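Local atomic coordinates of putative epoxide hydrolase protein (PDB entry 5BOV), a protein that is a putative epoxide hydrolase of the alpha/beta hydrolase fold, possibly with monoacylglycerol lipase activity, its true substrate not being established. Residues G17-G22 / T71-L75; R60-P64 / L95-I101. One frame throughout, in Å; residues are numbered along the deposited sequence.

Contact 1: G17-G22 / T71-L75; sequences GDLNIG and TTRFL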
ATOM      1  N   GLY A  17     -13.749   2.916  11.969  1.00 15.73           N
ATOM      2  CA  GLY A  17     -14.022   1.483  11.908  1.00 16.19           C
ATOM      3  C   GLY A  17     -13.479   0.811  13.153  1.00 15.92           C
ATOM      4  O   GLY A  17     -13.781   1.212  14.280  1.00 15.45           O
ATOM      5  N   ASP A  18     -12.664  -0.195  12.941  1.00 15.28           N
ATOM      6  CA  ASP A  18     -12.027  -0.905  14.048  1.00 15.27           C
ATOM      7  C   ASP A  18     -10.725  -0.293  14.530  1.00 14.23           C
ATOM      8  O   ASP A  18     -10.094  -0.833  15.479  1.00 13.64           O
ATOM      9  CB  ASP A  18     -11.762  -2.353  13.608  1.00 15.93           C
ATOM     10  CG  ASP A  18     -13.034  -3.169  13.441  1.00 17.81           C
ATOM     11  OD1 ASP A  18     -14.074  -2.842  14.015  1.00 18.48           O
ATOM     12  OD2 ASP A  18     -12.926  -4.277  12.816  1.00 17.91           O
ATOM     13  N   LEU A  19     -10.307   0.827  13.912  1.00 13.36           N
ATOM     14  CA  LEU A  19      -9.021   1.437  14.220  1.00 12.99           C
ATOM     15  C   LEU A  19      -9.102   2.841  14.764  1.00 12.91           C
ATOM     16  O   LEU A  19     -10.087   3.538  14.556  1.00 13.44           O
ATOM     17  CB  LEU A  19      -8.262   1.504  12.882  1.00 12.39           C
ATOM     18  CG  LEU A  19      -8.055   0.199  12.141  1.00 12.46           C
ATOM     19  CD1 LEU A  19      -7.322   0.475  10.826  1.00 11.94           C
ATOM     20  CD2 LEU A  19      -7.236  -0.811  12.969  1.00 13.43           C
ATOM     21  N   ASN A  20      -8.025   3.229  15.406  1.00 12.36           N
ATOM     22  CA  ASN A  20      -7.679   4.647  15.526  0.60 12.85           C
ATOM     23  C   ASN A  20      -6.496   4.836  14.548  1.00 11.75           C
ATOM     24  O   ASN A  20      -5.440   4.281  14.771  1.00 11.41           O
ATOM     25  CB  ASN A  20      -7.335   4.974  16.977  0.60 14.15           C
ATOM     26  CG  ASN A  20      -6.535   6.254  17.170  0.60 14.91           C
ATOM     27  OD1 ASN A  20      -6.389   7.119  16.321  0.60 14.33           O
ATOM     28  ND2 ASN A  20      -5.872   6.293  18.327  0.60 16.79           N
ATOM     29  N   ILE A  21      -6.761   5.547  13.468  1.00 10.64           N
ATOM     30  CA  ILE A  21      -5.834   5.666  12.405  1.00 10.08           C
ATOM     31  C   ILE A  21      -4.971   6.872  12.639  1.00  9.87           C
ATOM     32  O   ILE A  21      -5.486   7.990  12.868  1.00  9.99           O
ATOM     33  CB  ILE A  21      -6.566   5.766  11.036  1.00 10.03           C
ATOM     34  CG1 ILE A  21      -7.194   4.416  10.719  1.00 10.63           C
ATOM     35  CG2 ILE A  21      -5.556   6.115   9.909  1.00  9.70           C
ATOM     36  CD1 ILE A  21      -8.043   4.369   9.444  1.00 10.98           C
ATOM     37  N   GLY A  22      -3.642   6.674  12.523  1.00  9.15           N
ATOM     38  CA  GLY A  22      -2.672   7.756  12.478  1.00  9.27           C
ATOM     39  C   GLY A  22      -2.390   8.226  11.051  1.00  8.64           C
ATOM     40  O   GLY A  22      -2.191   7.413  10.177  1.00  8.16           O
ATOM     41  N   THR A  71       1.413   4.846  14.331  1.00 10.34           N
ATOM     42  CA  THR A  71       0.450   5.136  15.382  1.00 11.16           C
ATOM     43  C   THR A  71      -0.985   4.690  15.036  1.00 11.04           C
ATOM     44  O   THR A  71      -1.958   5.084  15.736  1.00 12.12           O
ATOM     45  CB  THR A  71       0.463   6.656  15.674  1.00 11.10           C
ATOM     46  OG1 THR A  71       0.056   7.371  14.508  1.00 11.11           O
ATOM     47  CG2 THR A  71       1.782   7.105  16.179  1.00 11.71           C
ATOM     48  N   THR A  72      -1.171   3.885  13.986  1.00 10.54           N
ATOM     49  CA  THR A  72      -2.429   3.285  13.770  1.00 10.64           C
ATOM     50  C   THR A  72      -2.602   2.123  14.766  1.00 11.98           C
ATOM     51  O   THR A  72      -1.725   1.275  14.842  1.00 11.76           O
ATOM     52  CB  THR A  72      -2.609   2.822  12.340  1.00 10.14           C
ATOM     53  OG1 THR A  72      -2.826   4.022  11.552  1.00  9.90           O
ATOM     54  CG2 THR A  72      -3.834   1.887  12.188  1.00 10.56           C
ATOM     55  N   ARG A  73      -3.747   2.048  15.447  1.00 13.53           N
ATOM     56  CA  ARG A  73      -3.931   1.006  16.483  0.60 14.85           C
ATOM     57  C   ARG A  73      -5.341   0.445  16.387  1.00 14.22           C
ATOM     58  O   ARG A  73      -6.247   1.102  15.849  1.00 13.37           O
ATOM     59  CB  ARG A  73      -3.633   1.560  17.916  0.60 17.69           C
ATOM     60  CG  ARG A  73      -4.526   2.676  18.348  0.60 21.26           C
ATOM     61  CD  ARG A  73      -4.171   3.179  19.754  0.60 24.47           C
ATOM     62  NE  ARG A  73      -5.139   4.162  20.291  0.60 28.08           N
ATOM     63  CZ  ARG A  73      -6.450   3.980  20.522  0.60 29.63           C
ATOM     64  NH1 ARG A  73      -7.069   2.820  20.327  0.60 32.00           N
ATOM     65  NH2 ARG A  73      -7.159   5.003  20.990  0.60 33.42           N
ATOM     66  N   PHE A  74      -5.501  -0.773  16.838  1.00 13.78           N
ATOM     67  CA  PHE A  74      -6.852  -1.343  16.981  1.00 13.79           C
ATOM     68  C   PHE A  74      -7.503  -0.726  18.235  1.00 14.26           C
ATOM     69  O   PHE A  74      -6.903  -0.658  19.294  1.00 14.55           O
ATOM     70  CB  PHE A  74      -6.783  -2.860  17.093  1.00 13.86           C
ATOM     71  CG  PHE A  74      -6.488  -3.525  15.779  1.00 13.56           C
ATOM     72  CD1 PHE A  74      -5.191  -3.674  15.324  1.00 13.32           C
ATOM     73  CD2 PHE A  74      -7.523  -3.982  14.968  1.00 14.05           C
ATOM     74  CE1 PHE A  74      -4.934  -4.280  14.113  1.00 13.43           C
ATOM     75  CE2 PHE A  74      -7.256  -4.585  13.718  1.00 13.56           C
ATOM     76  CZ  PHE A  74      -5.983  -4.681  13.272  1.00 13.49           C
ATOM     77  N   LEU A  75      -8.788  -0.429  18.117  1.00 14.36           N
ATOM     78  CA  LEU A  75      -9.557   0.107  19.242  1.00 15.65           C
ATOM     79  C   LEU A  75      -9.753  -0.915  20.339  1.00 16.35           C
ATOM     80  O   LEU A  75      -9.820  -0.549  21.530  1.00 16.67           O
ATOM     81  CB  LEU A  75     -10.898   0.611  18.735  1.00 15.79           C
ATOM     82  CG  LEU A  75     -10.801   1.743  17.721  1.00 15.73           C
ATOM     83  CD1 LEU A  75     -12.119   1.928  17.025  1.00 16.32           C
ATOM     84  CD2 LEU A  75     -10.341   3.051  18.360  1.00 15.73           C
TER

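Contact 2: R60-P64 / L95-I101; sequences RVIVP and LMDALNI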
ATOM      1  N   ARG A  60      -5.297  18.606  -1.236  1.00  9.89           N
ATOM      2  CA  ARG A  60      -5.364  18.196   0.146  1.00 10.44           C
ATOM      3  C   ARG A  60      -4.830  16.764   0.181  1.00  9.96           C
ATOM      4  O   ARG A  60      -5.474  15.892  -0.400  1.00 11.12           O
ATOM      5  CB  ARG A  60      -6.780  18.228   0.664  1.00 11.06           C
ATOM      6  CG  ARG A  60      -6.807  17.883   2.127  1.00 12.81           C
ATOM      7  CD  ARG A  60      -8.119  17.440   2.649  1.00 14.21           C
ATOM      8  NE  ARG A  60      -8.134  17.027   4.042  1.00 13.76           N
ATOM      9  CZ  ARG A  60      -9.292  16.818   4.659  1.00 14.25           C
ATOM     10  NH1 ARG A  60     -10.418  16.974   3.987  1.00 14.70           N
ATOM     11  NH2 ARG A  60      -9.330  16.400   5.905  1.00 13.88           N
ATOM     12  N   VAL A  61      -3.820  16.520   1.028  1.00  9.22           N
ATOM     13  CA  VAL A  61      -3.153  15.195   1.014  1.00  9.06           C
ATOM     14  C   VAL A  61      -3.264  14.489   2.369  1.00  9.43           C
ATOM     15  O   VAL A  61      -2.901  15.024   3.437  1.00  9.34           O
ATOM     16  CB  VAL A  61      -1.677  15.362   0.646  1.00  9.27           C
ATOM     17  CG1 VAL A  61      -1.060  14.011   0.375  1.00  9.10           C
ATOM     18  CG2 VAL A  61      -1.566  16.249  -0.574  1.00  9.72           C
ATOM     19  N   ILE A  62      -3.795  13.270   2.322  1.00  9.08           N
ATOM     20  CA  ILE A  62      -3.942  12.389   3.479  1.00  9.34           C
ATOM     21  C   ILE A  62      -2.993  11.228   3.341  1.00  8.22           C
ATOM     22  O   ILE A  62      -2.990  10.532   2.290  1.00  8.17           O
ATOM     23  CB  ILE A  62      -5.379  11.816   3.538  1.00 10.18           C
ATOM     24  CG1 ILE A  62      -6.466  12.906   3.498  1.00 11.88           C
ATOM     25  CG2 ILE A  62      -5.540  10.892   4.739  1.00 10.66           C
ATOM     26  CD1 ILE A  62      -6.403  13.769   4.666  1.00 12.81           C
ATOM     27  N   VAL A  63      -2.168  11.009   4.373  1.00  7.83           N
ATOM     28  CA  VAL A  63      -1.194   9.896   4.317  1.00  7.60           C
ATOM     29  C   VAL A  63      -1.285   9.054   5.608  1.00  7.57           C
ATOM     30  O   VAL A  63      -0.723   9.465   6.646  1.00  7.70           O
ATOM     31  CB  VAL A  63       0.254  10.389   4.133  1.00  7.57           C
ATOM     32  CG1 VAL A  63       1.162   9.241   3.767  1.00  7.31           C
ATOM     33  CG2 VAL A  63       0.347  11.483   3.071  1.00  8.02           C
ATOM     34  N   PRO A  64      -2.049   7.943   5.589  1.00  7.44           N
ATOM     35  CA  PRO A  64      -2.242   7.168   6.762  1.00  7.53           C
ATOM     36  C   PRO A  64      -1.292   6.042   6.956  1.00  7.78           C
ATOM     37  O   PRO A  64      -0.839   5.443   5.976  1.00  7.58           O
ATOM     38  CB  PRO A  64      -3.659   6.603   6.550  1.00  7.67           C
ATOM     39  CG  PRO A  64      -3.731   6.377   5.058  1.00  7.64           C
ATOM     40  CD  PRO A  64      -2.912   7.474   4.465  1.00  7.41           C
ATOM     41  N   LEU A  95     -11.910   5.583   6.931  1.00 11.02           N
ATOM     42  CA  LEU A  95     -11.154   6.863   7.114  1.00 10.82           C
ATOM     43  C   LEU A  95     -11.779   7.963   6.291  1.00 10.56           C
ATOM     44  O   LEU A  95     -11.932   9.113   6.778  1.00 10.32           O
ATOM     45  CB  LEU A  95      -9.679   6.660   6.679  1.00 10.80           C
ATOM     46  CG  LEU A  95      -8.770   7.844   6.741  1.00 11.10           C
ATOM     47  CD1 LEU A  95      -8.621   8.361   8.168  1.00 11.28           C
ATOM     48  CD2 LEU A  95      -7.402   7.503   6.135  1.00 10.50           C
HETATM   49  N   MSE A  96     -12.133   7.669   5.040  1.00 10.43           N
HETATM   50  CA  MSE A  96     -12.752   8.673   4.144  1.00 10.94           C
HETATM   51  C   MSE A  96     -14.036   9.152   4.765  1.00 11.81           C
HETATM   52  O   MSE A  96     -14.303  10.382   4.858  1.00 11.47           O
HETATM   53  CB  MSE A  96     -12.969   8.091   2.741  1.00 11.00           C
HETATM   54  CG  MSE A  96     -11.627   8.023   1.975  1.00 10.77           C
HETATM   55 SE   MSE A  96     -11.980   7.120   0.263  0.75 11.43          SE
HETATM   56  CE  MSE A  96     -12.704   8.691  -0.532  1.00 11.89           C
ATOM     57  N   ASP A  97     -14.867   8.204   5.198  1.00 12.48           N
ATOM     58  CA  ASP A  97     -16.079   8.577   5.879  1.00 13.29           C
ATOM     59  C   ASP A  97     -15.849   9.460   7.130  1.00 13.50           C
ATOM     60  O   ASP A  97     -16.563  10.494   7.327  1.00 13.38           O
ATOM     61  CB  ASP A  97     -16.925   7.378   6.298  1.00 14.79           C
ATOM     62  CG  ASP A  97     -17.452   6.565   5.121  1.00 16.32           C
ATOM     63  OD1 ASP A  97     -17.557   7.093   3.984  1.00 16.96           O
ATOM     64  OD2 ASP A  97     -17.854   5.392   5.387  1.00 18.88           O
ATOM     65  N   ALA A  98     -14.889   9.086   7.964  1.00 12.81           N
ATOM     66  CA  ALA A  98     -14.631   9.806   9.182  1.00 13.16           C
ATOM     67  C   ALA A  98     -14.153  11.246   8.913  1.00 13.23           C
ATOM     68  O   ALA A  98     -14.381  12.186   9.698  1.00 15.00           O
ATOM     69  CB  ALA A  98     -13.621   9.066  10.060  1.00 12.89           C
ATOM     70  N   LEU A  99     -13.429  11.431   7.808  1.00 12.65           N
ATOM     71  CA  LEU A  99     -12.976  12.735   7.345  1.00 13.23           C
ATOM     72  C   LEU A  99     -13.975  13.506   6.490  1.00 14.18           C
ATOM     73  O   LEU A  99     -13.669  14.599   6.025  1.00 14.32           O
ATOM     74  CB  LEU A  99     -11.633  12.606   6.560  1.00 12.40           C
ATOM     75  CG  LEU A  99     -10.427  12.072   7.384  1.00 12.96           C
ATOM     76  CD1 LEU A  99      -9.235  11.756   6.467  1.00 12.78           C
ATOM     77  CD2 LEU A  99     -10.016  13.093   8.463  1.00 13.60           C
ATOM     78  N   ASN A 100     -15.122  12.924   6.227  1.00 15.40           N
ATOM     79  CA  ASN A 100     -16.121  13.532   5.346  1.00 16.87           C
ATOM     80  C   ASN A 100     -15.622  13.783   3.928  1.00 15.90           C
ATOM     81  O   ASN A 100     -15.936  14.801   3.284  1.00 16.31           O
ATOM     82  CB  ASN A 100     -16.739  14.812   5.961  1.00 19.24           C
ATOM     83  CG  ASN A 100     -17.454  14.517   7.244  1.00 22.34           C
ATOM     84  OD1 ASN A 100     -18.239  13.572   7.309  1.00 27.22           O
ATOM     85  ND2 ASN A 100     -17.103  15.225   8.307  1.00 25.87           N
ATOM     86  N   ILE A 101     -14.883  12.801   3.419  1.00 14.35           N
ATOM     87  CA  ILE A 101     -14.304  12.885   2.085  1.00 15.12           C
ATOM     88  C   ILE A 101     -15.169  11.960   1.233  1.00 15.78           C
ATOM     89  O   ILE A 101     -15.066  10.736   1.373  1.00 15.23           O
ATOM     90  CB  ILE A 101     -12.815  12.483   2.071  1.00 13.87           C
ATOM     91  CG1 ILE A 101     -11.943  13.538   2.804  1.00 13.78           C
ATOM     92  CG2 ILE A 101     -12.318  12.382   0.620  1.00 13.48           C
ATOM     93  CD1 ILE A 101     -10.481  13.100   2.972  1.00 13.10           C
TER
HETATM   94  O   HOH W   1     -11.980  16.404   7.129  1.00 16.24           O
HETATM   95  O   HOH W   2     -13.275  16.716   4.137  1.00 18.24           O

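Contact 1: G17-G22 / T71-L75
T72 OG1 takes the backbone N-H of G22 at 2.9 Å, measured from G22 N, and is also hydrogen-bonded to the backbone carbonyl O of Y65. One hydroxyl bridges the break in strand 59-74: it joins Y65 to G22, which Y65 also meets through a backbone bond. Here, near one edge of the alpha/beta hydrolase sheet, strand 19-26 pairs antiparallel with the last part of strand 59-74. N20 and R73 form the hydrogen-bonded pair: N20 N to R73 O is 2.8 Å, and R73 N to N20 O is 2.9 Å. L19 and F74 follow as the non-hydrogen-bonded pair. Just past the ladder, L75 N bonds to D18 O at 3.0 Å, almost straight, with an N-H...O angle of 178°.

The two sides of the pair differ. On one, L19 CG lies beside its backbone N, chi1 -57°. CD1 continues the chain, and the CD2 branch sits over the centre of the F74 ring, 3.8 Å from the centroid, in a CH-pi contact. On the other, N20 and R73 each have two conformers, so their side-chain arrangement is tentative. In the conformers described here, N20 CB lies over the centre of the R73 guanidinium, and the N20 amide stands almost upright on that plane, at 86°. N20 OD1 is held by Q13 NE2. At the loop end, L75 CD1 packs 3.3 Å from G17 O.

Contact 2: R60-P64 / L95-I101
R60 turns its CG away from the backbone N, chi1 -176°, and stays extended through to NE, which carries the guanidinium across to the end of helix 85-98. I62 is folded instead: CG1 lies beside its backbone N, chi1 -54°, and chi2 of -64° turns CD1 toward L99. The two ends meet tip to tip, I62 CD1 to L99 CD1 at 3.9 Å. I101 also reaches I62 end on, with its CD1 4.1 Å from I62 CG1. L95 runs alongside I62 but head to tail with it, and sets its CD2 methyl against the proline ring, 3.9 Å from P64 CB.

This is helix-on-sheet packing of the alpha/beta hydrolase fold. Strand 59-74 turns R60, I62 and P64, every second residue, toward helix 85-98 and the turn that follows it. Strands 19-26 and 32-37 flank that strand. Their residues I21 and Y23, and P33 and I35, continue the packing against the helix and its exit. The helix ends in a Schellman motif, with N100 at positive phi. I101 N bonds back to M96 O and N100 N to D97 O. The turn brings I101 round to the strand.

The same helix end is linked to R60 through water. L99 O receives a hydrogen bond from water 1 and another from water 2. Water 1 accepts from R60 NH2 and water 2 from R60 NH1, both at 2.9 Å and both in the guanidinium plane. R60 NH2 also makes a salt bridge to D25, which probably helps to orient the flat group. I101 CD1 lies over one guanidinium face, toward its rim, 4.0 Å from R60 NH1.

How the contacts relate
After edge strand 12-16 the chain turns through G17 and D18 into strand 19-26, and 17-22 opens contact 1. It then runs through strand 32-37 and helix 50-56 to strand 59-74. Segment 60-64 opens contact 2 early in that strand, and 71-75 closes contact 1 at its far end. Helix 85-98 follows, and 95-101 closes contact 2. The two loops therefore cross. Contact 1 joins neighbouring antiparallel strands within the sheet, whereas contact 2 sets a helix on one face of it. They meet at I21, whose CG2 is 3.9 Å from P64 CB and whose CD1 is 3.9 Å from L95 CB.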